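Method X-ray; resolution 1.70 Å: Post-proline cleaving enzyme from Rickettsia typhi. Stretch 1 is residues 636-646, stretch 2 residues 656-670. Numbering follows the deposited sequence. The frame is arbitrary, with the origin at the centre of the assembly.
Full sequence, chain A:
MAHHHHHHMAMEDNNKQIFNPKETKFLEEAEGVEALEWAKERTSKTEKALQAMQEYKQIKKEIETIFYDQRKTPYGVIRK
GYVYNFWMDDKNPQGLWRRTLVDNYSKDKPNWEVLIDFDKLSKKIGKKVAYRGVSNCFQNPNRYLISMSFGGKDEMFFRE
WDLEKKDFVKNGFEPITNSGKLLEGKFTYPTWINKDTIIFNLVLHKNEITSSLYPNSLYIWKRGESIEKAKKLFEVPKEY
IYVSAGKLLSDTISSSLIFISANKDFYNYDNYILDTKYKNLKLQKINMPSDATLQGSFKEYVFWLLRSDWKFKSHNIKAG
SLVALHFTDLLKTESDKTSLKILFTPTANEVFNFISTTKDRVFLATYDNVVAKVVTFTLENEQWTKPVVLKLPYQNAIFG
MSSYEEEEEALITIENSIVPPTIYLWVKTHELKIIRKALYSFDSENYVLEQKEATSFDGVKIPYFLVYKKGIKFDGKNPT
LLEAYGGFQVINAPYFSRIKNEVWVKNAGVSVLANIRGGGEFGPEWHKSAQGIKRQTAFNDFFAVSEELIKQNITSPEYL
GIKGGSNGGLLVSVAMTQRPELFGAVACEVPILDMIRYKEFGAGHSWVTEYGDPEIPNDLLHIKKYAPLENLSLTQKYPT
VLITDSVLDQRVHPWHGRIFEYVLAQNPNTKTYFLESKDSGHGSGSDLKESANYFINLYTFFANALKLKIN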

ATOM      1  N   GLN A 636     -22.614  26.496  -7.573  1.00 28.96           N
ATOM      2  CA  GLN A 636     -23.070  25.130  -7.373  1.00 28.23           C
ATOM      3  C   GLN A 636     -22.890  24.688  -5.911  1.00 27.42           C
ATOM      4  O   GLN A 636     -21.856  24.912  -5.285  1.00 26.74           O
ATOM      5  CB  GLN A 636     -22.396  24.172  -8.359  1.00 27.89           C
ATOM      6  CG  GLN A 636     -22.697  22.687  -8.105  1.00 28.14           C
ATOM      7  CD  GLN A 636     -24.096  22.242  -8.507  1.00 29.48           C
ATOM      8  OE1 GLN A 636     -24.565  22.553  -9.608  1.00 31.58           O
ATOM      9  NE2 GLN A 636     -24.775  21.505  -7.623  1.00 30.45           N
ATOM     10  N   LYS A 637     -23.910  24.050  -5.367  1.00 27.06           N
ATOM     11  CA  LYS A 637     -23.758  23.454  -4.026  1.00 26.54           C
ATOM     12  C   LYS A 637     -23.047  22.164  -4.209  1.00 25.19           C
ATOM     13  O   LYS A 637     -23.576  21.342  -4.895  1.00 25.30           O
ATOM     14  CB  LYS A 637     -25.104  23.143  -3.383  1.00 27.44           C
ATOM     15  N   TYR A 638     -21.890  21.991  -3.585  1.00 24.02           N
ATOM     16  CA  TYR A 638     -21.233  20.655  -3.552  1.00 23.20           C
ATOM     17  C   TYR A 638     -21.521  19.979  -2.214  1.00 22.94           C
ATOM     18  O   TYR A 638     -21.846  20.632  -1.215  1.00 23.86           O
ATOM     19  CB  TYR A 638     -19.734  20.820  -3.867  1.00 22.84           C
ATOM     20  CG  TYR A 638     -19.530  21.290  -5.268  1.00 23.17           C
ATOM     21  CD1 TYR A 638     -19.731  20.426  -6.340  1.00 23.17           C
ATOM     22  CD2 TYR A 638     -19.167  22.626  -5.560  1.00 23.77           C
ATOM     23  CE1 TYR A 638     -19.568  20.859  -7.650  1.00 23.52           C
ATOM     24  CE2 TYR A 638     -19.023  23.063  -6.852  1.00 24.03           C
ATOM     25  CZ  TYR A 638     -19.232  22.200  -7.892  1.00 23.95           C
ATOM     26  OH  TYR A 638     -19.066  22.661  -9.184  1.00 26.72           O
ATOM     27  N   PRO A 639     -21.419  18.629  -2.194  1.00 22.42           N
ATOM     28  CA  PRO A 639     -21.557  17.950  -0.916  1.00 22.35           C
ATOM     29  C   PRO A 639     -20.407  18.426  -0.030  1.00 22.12           C
ATOM     30  O   PRO A 639     -19.319  18.717  -0.554  1.00 21.14           O
ATOM     31  CB  PRO A 639     -21.439  16.462  -1.262  1.00 21.64           C
ATOM     32  CG  PRO A 639     -20.979  16.383  -2.644  1.00 21.40           C
ATOM     33  CD  PRO A 639     -21.144  17.733  -3.313  1.00 21.60           C
ATOM     34  N   THR A 640     -20.679  18.520   1.275  1.00 22.43           N
ATOM     35  CA  THR A 640     -19.689  18.889   2.284  1.00 22.08           C
ATOM     36  C   THR A 640     -18.528  17.927   2.167  1.00 20.61           C
ATOM     37  O   THR A 640     -18.739  16.729   2.022  1.00 19.47           O
ATOM     38  CB  THR A 640     -20.269  18.845   3.712  1.00 23.50           C
ATOM     39  OG1 THR A 640     -19.332  19.369   4.659  1.00 24.73           O
ATOM     40  CG2 THR A 640     -20.765  17.467   4.144  1.00 23.72           C
ATOM     41  N   VAL A 641     -17.322  18.472   2.197  1.00 19.92           N
ATOM     42  CA  VAL A 641     -16.137  17.690   1.947  1.00 18.84           C
ATOM     43  C   VAL A 641     -15.104  17.935   3.035  1.00 18.64           C
ATOM     44  O   VAL A 641     -14.888  19.069   3.485  1.00 18.85           O
ATOM     45  CB  VAL A 641     -15.541  17.946   0.547  1.00 18.87           C
ATOM     46  CG1 VAL A 641     -15.298  19.409   0.333  1.00 19.98           C
ATOM     47  CG2 VAL A 641     -14.243  17.183   0.332  1.00 17.84           C
ATOM     48  N   LEU A 642     -14.456  16.853   3.460  1.00 18.01           N
ATOM     49  CA  LEU A 642     -13.287  16.898   4.331  1.00 18.09           C
ATOM     50  C   LEU A 642     -12.056  16.638   3.473  1.00 17.14           C
ATOM     51  O   LEU A 642     -12.003  15.663   2.768  1.00 16.49           O
ATOM     52  CB  LEU A 642     -13.378  15.782   5.406  1.00 18.63           C
ATOM     53  CG  LEU A 642     -12.131  15.594   6.291  1.00 19.12           C
ATOM     54  CD1 LEU A 642     -11.788  16.853   7.071  1.00 20.08           C
ATOM     55  CD2 LEU A 642     -12.333  14.487   7.345  1.00 19.70           C
ATOM     56  N   ILE A 643     -11.110  17.581   3.467  1.00 16.98           N
ATOM     57  CA  ILE A 643      -9.905  17.478   2.611  1.00 16.36           C
ATOM     58  C   ILE A 643      -8.723  17.320   3.531  1.00 16.34           C
ATOM     59  O   ILE A 643      -8.571  18.055   4.505  1.00 16.37           O
ATOM     60  CB  ILE A 643      -9.724  18.749   1.802  1.00 16.60           C
ATOM     61  CG1 ILE A 643     -10.931  19.046   0.873  1.00 16.75           C
ATOM     62  CG2 ILE A 643      -8.478  18.622   1.001  1.00 15.83           C
ATOM     63  CD1 ILE A 643     -10.984  20.470   0.308  1.00 17.09           C
ATOM     64  N   THR A 644      -7.883  16.332   3.282  1.00 16.18           N
ATOM     65  CA  THR A 644      -6.698  16.155   4.151  1.00 16.60           C
ATOM     66  C   THR A 644      -5.397  16.110   3.358  1.00 16.03           C
ATOM     67  O   THR A 644      -5.355  15.568   2.254  1.00 15.92           O
ATOM     68  CB  THR A 644      -6.815  14.884   5.021  1.00 16.43           C
ATOM     69  OG1 THR A 644      -6.623  13.682   4.212  1.00 16.41           O
ATOM     70  CG2 THR A 644      -8.173  14.835   5.707  1.00 17.25           C
ATOM     71  N   ASP A 645      -4.334  16.654   3.936  1.00 15.82           N
ATOM     72  CA  ASP A 645      -3.028  16.523   3.315  1.00 16.04           C
ATOM     73  C   ASP A 645      -1.895  16.623   4.355  1.00 16.33           C
ATOM     74  O   ASP A 645      -2.177  16.770   5.558  1.00 15.98           O
ATOM     75  CB  ASP A 645      -2.931  17.530   2.161  1.00 16.23           C
ATOM     76  CG  ASP A 645      -2.796  18.967   2.611  1.00 17.15           C
ATOM     77  OD1 ASP A 645      -2.036  19.250   3.547  1.00 17.72           O
ATOM     78  OD2 ASP A 645      -3.398  19.825   1.955  1.00 17.25           O
ATOM     79  N   SER A 646      -0.623  16.526   3.943  1.00 16.34           N
ATOM     80  CA  SER A 646       0.484  16.597   4.920  1.00 17.24           C
ATOM     81  C   SER A 646       1.673  17.350   4.343  1.00 18.12           C
ATOM     82  O   SER A 646       2.009  17.182   3.175  1.00 16.74           O
ATOM     83  CB  SER A 646       0.908  15.211   5.427  1.00 17.87           C
ATOM     84  OG  SER A 646       2.084  15.274   6.274  1.00 18.92           O
ATOM     85  N   HIS A 656      -2.038  19.585  -3.695  1.00 13.90           N
ATOM     86  CA  HIS A 656      -3.336  19.133  -4.214  1.00 13.84           C
ATOM     87  C   HIS A 656      -4.484  19.402  -3.263  1.00 14.28           C
ATOM     88  O   HIS A 656      -5.538  19.886  -3.673  1.00 14.72           O
ATOM     89  CB  HIS A 656      -3.303  17.642  -4.614  1.00 13.13           C
ATOM     90  CG  HIS A 656      -2.280  17.329  -5.651  1.00 12.71           C
ATOM     91  ND1 HIS A 656      -2.514  17.507  -6.994  1.00 12.94           N
ATOM     92  CD2 HIS A 656      -1.018  16.830  -5.555  1.00 12.61           C
ATOM     93  CE1 HIS A 656      -1.442  17.136  -7.683  1.00 12.51           C
ATOM     94  NE2 HIS A 656      -0.514  16.758  -6.825  1.00 12.21           N
ATOM     95  N   GLY A 657      -4.270  19.095  -2.000  1.00 14.43           N
ATOM     96  CA  GLY A 657      -5.319  19.304  -0.970  1.00 14.68           C
ATOM     97  C   GLY A 657      -5.483  20.808  -0.701  1.00 15.54           C
ATOM     98  O   GLY A 657      -6.610  21.326  -0.596  1.00 15.61           O
ATOM     99  N   ARG A 658      -4.349  21.502  -0.623  1.00 16.18           N
ATOM    100  CA  ARG A 658      -4.345  22.918  -0.332  1.00 17.18           C
ATOM    101  C   ARG A 658      -5.097  23.689  -1.401  1.00 17.64           C
ATOM    102  O   ARG A 658      -5.980  24.494  -1.075  1.00 17.86           O
ATOM    103  CB  ARG A 658      -2.932  23.443  -0.278  1.00 17.56           C
ATOM    104  CG  ARG A 658      -2.228  23.167   1.005  1.00 17.94           C
ATOM    105  CD  ARG A 658      -0.739  23.341   0.817  1.00 18.46           C
ATOM    106  NE  ARG A 658       0.017  23.181   2.040  1.00 18.73           N
ATOM    107  CZ  ARG A 658       1.327  23.415   2.138  1.00 19.01           C
ATOM    108  NH1 ARG A 658       2.033  23.878   1.101  1.00 19.68           N
ATOM    109  NH2 ARG A 658       1.927  23.223   3.306  1.00 19.34           N
ATOM    110  N   ILE A 659      -4.762  23.480  -2.676  1.00 17.25           N
ATOM    111  CA  ILE A 659      -5.496  24.203  -3.769  1.00 17.83           C
ATOM    112  C   ILE A 659      -7.011  23.935  -3.879  1.00 17.76           C
ATOM    113  O   ILE A 659      -7.843  24.872  -4.163  1.00 18.87           O
ATOM    114  CB  ILE A 659      -4.764  24.060  -5.150  1.00 17.56           C
ATOM    115  CG1 ILE A 659      -5.315  25.058  -6.160  1.00 18.43           C
ATOM    116  CG2 ILE A 659      -4.836  22.654  -5.798  1.00 16.88           C
ATOM    117  CD1 ILE A 659      -5.043  26.486  -5.793  1.00 19.21           C
ATOM    118  N   PHE A 660      -7.396  22.665  -3.622  1.00 17.36           N
ATOM    119  CA  PHE A 660      -8.785  22.318  -3.638  1.00 17.84           C
ATOM    120  C   PHE A 660      -9.509  23.106  -2.516  1.00 18.53           C
ATOM    121  O   PHE A 660     -10.539  23.617  -2.747  1.00 18.36           O
ATOM    122  CB  PHE A 660      -8.926  20.852  -3.438  1.00 17.20           C
ATOM    123  CG  PHE A 660     -10.273  20.291  -3.768  1.00 17.35           C
ATOM    124  CD1 PHE A 660     -10.945  20.660  -4.915  1.00 17.68           C
ATOM    125  CD2 PHE A 660     -10.776  19.246  -2.991  1.00 17.17           C
ATOM    126  CE1 PHE A 660     -12.157  20.119  -5.222  1.00 17.91           C
ATOM    127  CE2 PHE A 660     -11.972  18.683  -3.309  1.00 17.36           C
ATOM    128  CZ  PHE A 660     -12.656  19.112  -4.455  1.00 17.50           C
ATOM    129  N   GLU A 661      -8.943  23.085  -1.301  1.00 19.15           N
ATOM    130  CA  GLU A 661      -9.493  23.880  -0.167  1.00 19.91           C
ATOM    131  C   GLU A 661      -9.548  25.371  -0.540  1.00 21.38           C
ATOM    132  O   GLU A 661     -10.532  26.064  -0.294  1.00 21.91           O
ATOM    133  CB  GLU A 661      -8.618  23.705   1.058  1.00 19.87           C
ATOM    134  CG  GLU A 661      -8.861  24.598   2.264  1.00 20.77           C
ATOM    135  CD  GLU A 661     -10.262  24.465   2.867  1.00 21.38           C
ATOM    136  OE1 GLU A 661     -11.135  23.674   2.406  1.00 21.28           O
ATOM    137  OE2 GLU A 661     -10.535  25.243   3.816  1.00 22.59           O
ATOM    138  N   TYR A 662      -8.459  25.869  -1.103  1.00 22.24           N
ATOM    139  CA  TYR A 662      -8.390  27.302  -1.405  1.00 23.90           C
ATOM    140  C   TYR A 662      -9.488  27.725  -2.370  1.00 24.55           C
ATOM    141  O   TYR A 662     -10.158  28.751  -2.139  1.00 25.23           O
ATOM    142  CB  TYR A 662      -7.010  27.674  -1.931  1.00 24.26           C
ATOM    143  CG  TYR A 662      -6.849  29.185  -2.165  1.00 26.37           C
ATOM    144  CD1 TYR A 662      -7.253  29.768  -3.340  1.00 27.51           C
ATOM    145  CD2 TYR A 662      -6.239  29.957  -1.212  1.00 27.80           C
ATOM    146  CE1 TYR A 662      -7.087  31.135  -3.545  1.00 30.43           C
ATOM    147  CE2 TYR A 662      -6.081  31.303  -1.375  1.00 30.02           C
ATOM    148  CZ  TYR A 662      -6.495  31.883  -2.541  1.00 31.31           C
ATOM    149  OH  TYR A 662      -6.298  33.214  -2.664  1.00 34.51           O
ATOM    150  N   VAL A 663      -9.692  26.947  -3.430  1.00 24.42           N
ATOM    151  CA  VAL A 663     -10.722  27.268  -4.409  1.00 25.78           C
ATOM    152  C   VAL A 663     -12.130  27.021  -3.867  1.00 25.64           C
ATOM    153  O   VAL A 663     -13.013  27.863  -4.034  1.00 26.41           O
ATOM    154  CB  VAL A 663     -10.508  26.543  -5.754  1.00 25.63           C
ATOM    155  CG1 VAL A 663     -11.539  27.033  -6.774  1.00 27.18           C
ATOM    156  CG2 VAL A 663      -9.110  26.830  -6.244  1.00 25.30           C
ATOM    157  N   LEU A 664     -12.348  25.885  -3.189  1.00 24.58           N
ATOM    158  CA  LEU A 664     -13.682  25.562  -2.711  1.00 26.67           C
ATOM    159  C   LEU A 664     -14.098  26.506  -1.608  1.00 29.54           C
ATOM    160  O   LEU A 664     -15.286  26.885  -1.506  1.00 29.78           O
ATOM    161  CB  LEU A 664     -13.741  24.112  -2.206  1.00 26.26           C
ATOM    162  CG  LEU A 664     -14.291  23.075  -3.169  1.00 25.61           C
ATOM    163  CD1 LEU A 664     -14.256  21.717  -2.460  1.00 24.51           C
ATOM    164  CD2 LEU A 664     -15.725  23.381  -3.556  1.00 26.22           C
ATOM    165  N   ALA A 665     -13.149  26.876  -0.753  1.00 31.82           N
ATOM    166  CA  ALA A 665     -13.434  27.877   0.303  1.00 35.55           C
ATOM    167  C   ALA A 665     -14.214  29.045  -0.237  1.00 37.56           C
ATOM    168  O   ALA A 665     -15.015  29.654   0.501  1.00 41.14           O
ATOM    169  CB  ALA A 665     -12.143  28.404   0.922  1.00 36.83           C
ATOM    170  N   GLN A 666     -13.984  29.397  -1.503  1.00 36.20           N
ATOM    171  CA  GLN A 666     -14.622  30.550  -2.122  1.00 36.59           C
ATOM    172  C   GLN A 666     -16.016  30.334  -2.701  1.00 34.17           C
ATOM    173  O   GLN A 666     -16.577  31.247  -3.290  1.00 34.87           O
ATOM    174  CB  GLN A 666     -13.719  31.112  -3.218  1.00 39.39           C
ATOM    175  CG  GLN A 666     -12.360  31.448  -2.662  1.00 42.31           C
ATOM    176  CD  GLN A 666     -11.451  32.051  -3.681  1.00 46.63           C
ATOM    177  OE1 GLN A 666     -11.069  31.394  -4.654  1.00 51.89           O
ATOM    178  NE2 GLN A 666     -11.047  33.294  -3.444  1.00 49.22           N
ATOM    179  N   ASN A 667     -16.558  29.138  -2.530  1.00 30.23           N
ATOM    180  CA  ASN A 667     -17.892  28.815  -2.966  1.00 28.95           C
ATOM    181  C   ASN A 667     -18.738  28.868  -1.709  1.00 28.10           C
ATOM    182  O   ASN A 667     -18.585  28.009  -0.859  1.00 26.37           O
ATOM    183  CB  ASN A 667     -17.858  27.410  -3.582  1.00 28.01           C
ATOM    184  CG  ASN A 667     -19.200  26.933  -4.038  1.00 28.61           C
ATOM    185  OD1 ASN A 667     -20.211  27.114  -3.351  1.00 28.89           O
ATOM    186  ND2 ASN A 667     -19.223  26.293  -5.202  1.00 28.58           N
ATOM    187  N   PRO A 668     -19.629  29.896  -1.568  1.00 27.50           N
ATOM    188  CA  PRO A 668     -20.388  30.101  -0.331  1.00 28.17           C
ATOM    189  C   PRO A 668     -21.564  29.154  -0.225  1.00 28.39           C
ATOM    190  O   PRO A 668     -22.263  29.157   0.792  1.00 29.71           O
ATOM    191  CB  PRO A 668     -20.873  31.560  -0.457  1.00 28.96           C
ATOM    192  CG  PRO A 668     -21.063  31.728  -1.914  1.00 28.85           C
ATOM    193  CD  PRO A 668     -19.974  30.920  -2.584  1.00 27.93           C
ATOM    194  N   ASN A 669     -21.705  28.255  -1.208  1.00 28.12           N
ATOM    195  CA  ASN A 669     -22.751  27.222  -1.208  1.00 27.80           C
ATOM    196  C   ASN A 669     -22.294  25.897  -0.701  1.00 27.52           C
ATOM    197  O   ASN A 669     -23.086  24.958  -0.622  1.00 27.81           O
ATOM    198  CB  ASN A 669     -23.247  27.013  -2.625  1.00 27.62           C
ATOM    199  CG  ASN A 669     -23.694  28.310  -3.268  1.00 28.48           C
ATOM    200  OD1 ASN A 669     -24.702  28.881  -2.881  1.00 29.51           O
ATOM    201  ND2 ASN A 669     -22.907  28.811  -4.193  1.00 28.20           N
ATOM    202  N   THR A 670     -21.008  25.835  -0.373  1.00 27.24           N
ATOM    203  CA  THR A 670     -20.338  24.562  -0.085  1.00 26.97           C
ATOM    204  C   THR A 670     -19.573  24.682   1.245  1.00 26.93           C
ATOM    205  O   THR A 670     -18.915  25.693   1.510  1.00 27.39           O
ATOM    206  CB  THR A 670     -19.408  24.185  -1.216  1.00 26.55           C
ATOM    207  OG1 THR A 670     -20.125  24.049  -2.464  1.00 27.09           O
ATOM    208  CG2 THR A 670     -18.725  22.833  -0.882  1.00 25.53           C
TER

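A strand (residues 640-646) lies against a helix that spans 656-664 of stretch 2 and begins earlier in the chain. The two axes approach to 7.6 Å with their N-to-C directions 145° apart, so the elements run roughly antiparallel: Asp 645 sits beside Gly 657, while Lys 637 and Tyr 638 lie beside Asn 669 and Thr 670. Side chains alternate along the strand; Val 641, Ile 643 and Asp 645 point toward the helix, Leu 642 and Thr 644 away.

The middle of the contact is apolar. Ile 643 CD1 meets Phe 660 CD2 at 3.5 Å, and Val 641 CG1 packs on Leu 664 CD1 at 3.8 Å. The other methyl, Leu 664 CD2, is 4.1 Å from Tyr 638 CD2, so this leucine touches both the strand and the loop before it. Ile 643 CG2 also lies 3.7 Å from Gly 657 O, a carbonyl already engaged within the helix by Glu 661 N at 3.0 Å.

At Gly 657 the absent side chain makes room for a carboxylate: an ideal CB would fall 2.6 Å from Asp 645 OD2. That oxygen comes within 3.2 Å of Arg 658 N, but the angle is too poor for a hydrogen bond. The guanidinium of Arg 658 finds its partners elsewhere in the structure.

Hydrogen bonds across the stretches gather at the other end, where two successive type I turns, Leu 664 to Asn 667 and Asn 667 to Thr 670, carry the chain away from the helix. Their backbone bonds are Asn 667 N to Leu 664 O (2.8 Å) and Thr 670 N to Asn 667 O (3.3 Å). Tyr 638 N donates to Thr 670 OG1 at 2.9 Å and 163°, and the same hydroxyl gives a weak bond to Asn 667 OD1 at 3.2 Å, thus acting as both acceptor and donor. Asn 667 divides its amide similarly: ND2 donates to Gln 636 O across the contact (3.0 Å, 151°), while OD1 stays within its own turn, accepting also from Asn 669 N at 2.9 Å and Asn 669 ND2 at 3.3 Å. Thr 670 OG1 and Asn 667 ND2 both lie at the edge of the Tyr 638 ring, whose OH is bonded elsewhere. Gln 636 turns its amide back on its own stretch, NE2 donating to Lys 637 O at 3.0 Å. Lys 637 is modelled only to CB, which lies 4.4 Å from Asn 669 CB.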